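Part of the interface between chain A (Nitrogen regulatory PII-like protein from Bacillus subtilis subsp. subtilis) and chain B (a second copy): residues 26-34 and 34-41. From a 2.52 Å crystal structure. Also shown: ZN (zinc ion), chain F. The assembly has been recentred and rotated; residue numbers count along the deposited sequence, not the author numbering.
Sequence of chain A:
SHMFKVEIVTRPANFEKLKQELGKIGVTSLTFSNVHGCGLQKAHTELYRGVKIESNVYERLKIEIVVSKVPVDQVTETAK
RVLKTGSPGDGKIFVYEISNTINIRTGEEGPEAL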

ATOM      1  N   GLY A  26      12.070   7.882 -17.856  1.00 44.36           N
ATOM      2  CA  GLY A  26      10.839   8.651 -17.907  1.00 47.24           C
ATOM      3  C   GLY A  26      10.087   8.913 -16.609  1.00 64.44           C
ATOM      4  O   GLY A  26       9.173   9.735 -16.598  1.00 50.66           O
ATOM      5  N   VAL A  27      10.447   8.232 -15.522  1.00 43.93           N
ATOM      6  CA  VAL A  27       9.757   8.450 -14.252  1.00 32.21           C
ATOM      7  C   VAL A  27      10.056   9.832 -13.679  1.00 51.30           C
ATOM      8  O   VAL A  27      11.220  10.212 -13.537  1.00 49.82           O
ATOM      9  CB  VAL A  27      10.121   7.402 -13.195  1.00 45.23           C
ATOM     10  CG1 VAL A  27       9.367   7.689 -11.911  1.00 44.20           C
ATOM     11  CG2 VAL A  27       9.818   6.000 -13.705  1.00 37.17           C
ATOM     12  N   THR A  28       9.003  10.575 -13.342  1.00 38.36           N
ATOM     13  CA  THR A  28       9.164  11.929 -12.810  1.00 41.08           C
ATOM     14  C   THR A  28       8.773  12.075 -11.335  1.00 38.84           C
ATOM     15  O   THR A  28       9.010  13.116 -10.729  1.00 45.24           O
ATOM     16  CB  THR A  28       8.389  12.959 -13.645  1.00 43.01           C
ATOM     17  OG1 THR A  28       6.982  12.770 -13.458  1.00 50.49           O
ATOM     18  CG2 THR A  28       8.718  12.799 -15.120  1.00 47.09           C
ATOM     19  N   SER A  29       8.171  11.040 -10.756  1.00 40.16           N
ATOM     20  CA  SER A  29       7.921  11.027  -9.312  1.00 43.80           C
ATOM     21  C   SER A  29       7.679   9.621  -8.744  1.00 43.56           C
ATOM     22  O   SER A  29       7.277   8.696  -9.452  1.00 36.62           O
ATOM     23  CB  SER A  29       6.771  11.972  -8.928  1.00 53.22           C
ATOM     24  OG  SER A  29       5.507  11.459  -9.310  1.00 44.72           O
ATOM     25  N   LEU A  30       7.933   9.475  -7.452  1.00 35.18           N
ATOM     26  CA  LEU A  30       7.701   8.217  -6.770  1.00 38.44           C
ATOM     27  C   LEU A  30       7.572   8.467  -5.269  1.00 43.05           C
ATOM     28  O   LEU A  30       7.947   9.530  -4.777  1.00 41.19           O
ATOM     29  CB  LEU A  30       8.840   7.242  -7.077  1.00 33.01           C
ATOM     30  CG  LEU A  30      10.244   7.703  -6.692  1.00 41.02           C
ATOM     31  CD1 LEU A  30      10.487   7.496  -5.212  1.00 33.88           C
ATOM     32  CD2 LEU A  30      11.315   6.996  -7.516  1.00 36.77           C
ATOM     33  N   THR A  31       7.032   7.495  -4.540  1.00 40.34           N
ATOM     34  CA  THR A  31       6.955   7.607  -3.086  1.00 30.73           C
ATOM     35  C   THR A  31       7.759   6.497  -2.425  1.00 35.81           C
ATOM     36  O   THR A  31       7.961   5.433  -3.001  1.00 39.39           O
ATOM     37  CB  THR A  31       5.507   7.543  -2.588  1.00 35.15           C
ATOM     38  OG1 THR A  31       4.877   6.375  -3.122  1.00 57.67           O
ATOM     39  CG2 THR A  31       4.730   8.781  -3.033  1.00 43.03           C
ATOM     40  N   PHE A  32       8.231   6.745  -1.215  1.00 29.94           N
ATOM     41  CA  PHE A  32       8.953   5.713  -0.506  1.00 28.74           C
ATOM     42  C   PHE A  32       8.766   5.833   0.997  1.00 32.28           C
ATOM     43  O   PHE A  32       8.324   6.862   1.503  1.00 34.26           O
ATOM     44  CB  PHE A  32      10.441   5.694  -0.901  1.00 27.43           C
ATOM     45  CG  PHE A  32      11.185   6.940  -0.544  1.00 33.28           C
ATOM     46  CD1 PHE A  32      11.923   7.011   0.626  1.00 44.91           C
ATOM     47  CD2 PHE A  32      11.166   8.045  -1.390  1.00 38.85           C
ATOM     48  CE1 PHE A  32      12.621   8.169   0.956  1.00 53.91           C
ATOM     49  CE2 PHE A  32      11.855   9.203  -1.064  1.00 41.44           C
ATOM     50  CZ  PHE A  32      12.586   9.265   0.108  1.00 45.33           C
ATOM     51  N   SER A  33       9.082   4.756   1.702  1.00 31.98           N
ATOM     52  CA  SER A  33       8.987   4.749   3.151  1.00 40.49           C
ATOM     53  C   SER A  33       9.728   3.551   3.708  1.00 42.83           C
ATOM     54  O   SER A  33       9.991   2.585   2.997  1.00 45.01           O
ATOM     55  CB  SER A  33       7.526   4.710   3.599  1.00 33.42           C
ATOM     56  OG  SER A  33       6.885   3.539   3.134  1.00 49.03           O
ATOM     57  N   ASN A  34      10.074   3.627   4.983  1.00 50.17           N
ATOM     58  CA  ASN A  34      10.719   2.518   5.648  1.00 40.88           C
ATOM     59  C   ASN A  34       9.675   1.641   6.319  1.00 58.19           C
ATOM     60  O   ASN A  34       8.815   2.132   7.049  1.00 41.88           O
ATOM     61  CB  ASN A  34      11.711   3.017   6.691  1.00 56.34           C
ATOM     62  CG  ASN A  34      12.886   3.741   6.075  1.00 53.26           C
ATOM     63  OD1 ASN A  34      13.762   3.127   5.459  1.00 54.97           O
ATOM     64  ND2 ASN A  34      12.923   5.053   6.255  1.00 52.89           N
TER
ATOM     65  N   ASN B  34       2.648   8.985   7.192  1.00 50.17           N
ATOM     66  CA  ASN B  34       3.570   9.884   6.534  1.00 40.88           C
ATOM     67  C   ASN B  34       4.575   9.089   5.719  1.00 58.19           C
ATOM     68  O   ASN B  34       5.187   8.145   6.219  1.00 41.88           O
ATOM     69  CB  ASN B  34       4.306  10.743   7.554  1.00 56.34           C
ATOM     70  CG  ASN B  34       3.390  11.702   8.276  1.00 53.26           C
ATOM     71  OD1 ASN B  34       2.923  12.692   7.703  1.00 54.97           O
ATOM     72  ND2 ASN B  34       3.142  11.429   9.548  1.00 52.89           N
ATOM     73  N   VAL B  35       4.723   9.465   4.458  1.00 37.05           N
ATOM     74  CA  VAL B  35       5.737   8.892   3.598  1.00 38.67           C
ATOM     75  C   VAL B  35       6.466  10.032   2.910  1.00 42.13           C
ATOM     76  O   VAL B  35       6.208  11.202   3.177  1.00 50.07           O
ATOM     77  CB  VAL B  35       5.119   7.965   2.541  1.00 41.91           C
ATOM     78  CG1 VAL B  35       4.438   6.792   3.207  1.00 33.69           C
ATOM     79  CG2 VAL B  35       4.125   8.733   1.678  1.00 36.30           C
ATOM     80  N   HIS B  36       7.378   9.690   2.015  1.00 49.81           N
ATOM     81  CA  HIS B  36       8.118  10.699   1.286  1.00 37.27           C
ATOM     82  C   HIS B  36       7.810  10.668  -0.190  1.00 39.44           C
ATOM     83  O   HIS B  36       7.570   9.609  -0.768  1.00 40.96           O
ATOM     84  CB  HIS B  36       9.615  10.525   1.492  1.00 49.92           C
ATOM     85  CG  HIS B  36      10.075  10.910   2.856  1.00 47.66           C
ATOM     86  ND1 HIS B  36      10.612  10.003   3.743  1.00 57.10           N
ATOM     87  CD2 HIS B  36      10.063  12.102   3.496  1.00 48.00           C
ATOM     88  CE1 HIS B  36      10.923  10.621   4.866  1.00 53.85           C
ATOM     89  NE2 HIS B  36      10.596  11.896   4.742  1.00 62.72           N
ATOM     90  N   GLY B  37       7.808  11.851  -0.785  1.00 38.77           N
ATOM     91  CA  GLY B  37       7.677  11.990  -2.216  1.00 38.15           C
ATOM     92  C   GLY B  37       9.019  12.400  -2.788  1.00 44.99           C
ATOM     93  O   GLY B  37       9.820  13.074  -2.143  1.00 41.57           O
ATOM     94  N   CYS B  38       9.270  11.977  -4.011  1.00 41.80           N
ATOM     95  CA  CYS B  38      10.510  12.309  -4.677  1.00 47.76           C
ATOM     96  C   CYS B  38      10.173  12.715  -6.090  1.00 45.26           C
ATOM     97  O   CYS B  38       9.575  11.936  -6.832  1.00 48.38           O
ATOM     98  CB  CYS B  38      11.450  11.102  -4.683  1.00 44.81           C
ATOM     99  SG  CYS B  38      13.067  11.440  -5.368  1.00 56.42           S
ATOM    100  N   GLY B  39      10.529  13.945  -6.450  1.00 50.11           N
ATOM    101  CA  GLY B  39      10.413  14.401  -7.822  1.00 29.18           C
ATOM    102  C   GLY B  39      11.689  14.100  -8.584  1.00 40.67           C
ATOM    103  O   GLY B  39      12.781  14.187  -8.036  1.00 36.24           O
ATOM    104  N   LEU B  40      11.550  13.725  -9.848  1.00 42.58           N
ATOM    105  CA  LEU B  40      12.697  13.432 -10.690  1.00 45.18           C
ATOM    106  C   LEU B  40      12.614  14.238 -11.991  1.00 52.07           C
ATOM    107  O   LEU B  40      11.583  14.250 -12.664  1.00 46.84           O
ATOM    108  CB  LEU B  40      12.775  11.930 -10.998  1.00 37.71           C
ATOM    109  CG  LEU B  40      12.842  10.925  -9.842  1.00 43.26           C
ATOM    110  CD1 LEU B  40      13.029   9.525 -10.378  1.00 29.73           C
ATOM    111  CD2 LEU B  40      13.952  11.247  -8.871  1.00 42.07           C
ATOM    112  N   GLN B  41      13.696  14.926 -12.336  1.00 48.91           N
ATOM    113  CA  GLN B  41      13.732  15.655 -13.599  1.00 60.98           C
ATOM    114  C   GLN B  41      15.072  15.553 -14.325  1.00 49.50           C
ATOM    115  O   GLN B  41      16.141  15.623 -13.711  1.00 45.12           O
ATOM    116  CB  GLN B  41      13.317  17.113 -13.407  1.00 44.98           C
ATOM    117  CG  GLN B  41      13.656  17.677 -12.049  1.00 67.35           C
ATOM    118  CD  GLN B  41      13.145  19.091 -11.862  1.00 87.36           C
ATOM    119  OE1 GLN B  41      12.194  19.517 -12.529  1.00 78.57           O
ATOM    120  NE2 GLN B  41      13.777  19.835 -10.953  1.00 72.02           N
TER
HETATM  121 ZN    ZN F 205      12.197  13.094   5.972  1.00 95.54          ZN

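What joins the two stretches along their length? Strand 29-34 of chain A runs antiparallel beside strand 34-41 of chain B, and main-chain hydrogen bonds tie them together. Leu A30 and Cys B38 bond in both directions, N of Leu A30 to O of Cys B38 at 3.0 Å and N of Cys B38 to O of Leu A30 at 2.9 Å. Phe A32 and His B36 repeat this pattern, and N of Leu B40 adds a 2.8 Å bond to O of Thr A28.

Which side chains fill the space on the face that carries Leu A30 and Phe A32? His B36 and Cys B38 point there too. The flat Phe A32 ring receives CB of His B36 over one face, with its CZ 3.5 Å from that CB, while CB of Cys B38 lies at the ring edge, 4.1 Å from CE2. Cys B38 CB touches two larger neighbours, Phe A32 and Leu A30, whose CD1 lies 3.8 Å from it.

How does the packing continue past Cys B38? Leu B40, buried, points toward chain A. Its CB rests 3.4 Å from O of Val A27, and its CD1 approaches CD2 of Leu A30 at 4.2 Å and CG1 of Val A27 at 4.4 Å, so its branched end lies loosely against two other branched apolar side chains.

What happens on the other face? Ser A29 and Thr A31 lie opposite Gly B39 and Gly B37, where the backbones draw in to CA-CA distances of 4.5 Å. The glycines leave this side low, and CG2 of Thr A31 stands 4.4 Å from CA of Gly B37.

Where does the His B36 side chain lead? Its CB packs on Phe A32, but its end leads away from the chain A stretch, and NE2 binds the zinc ion at 2.4 Å.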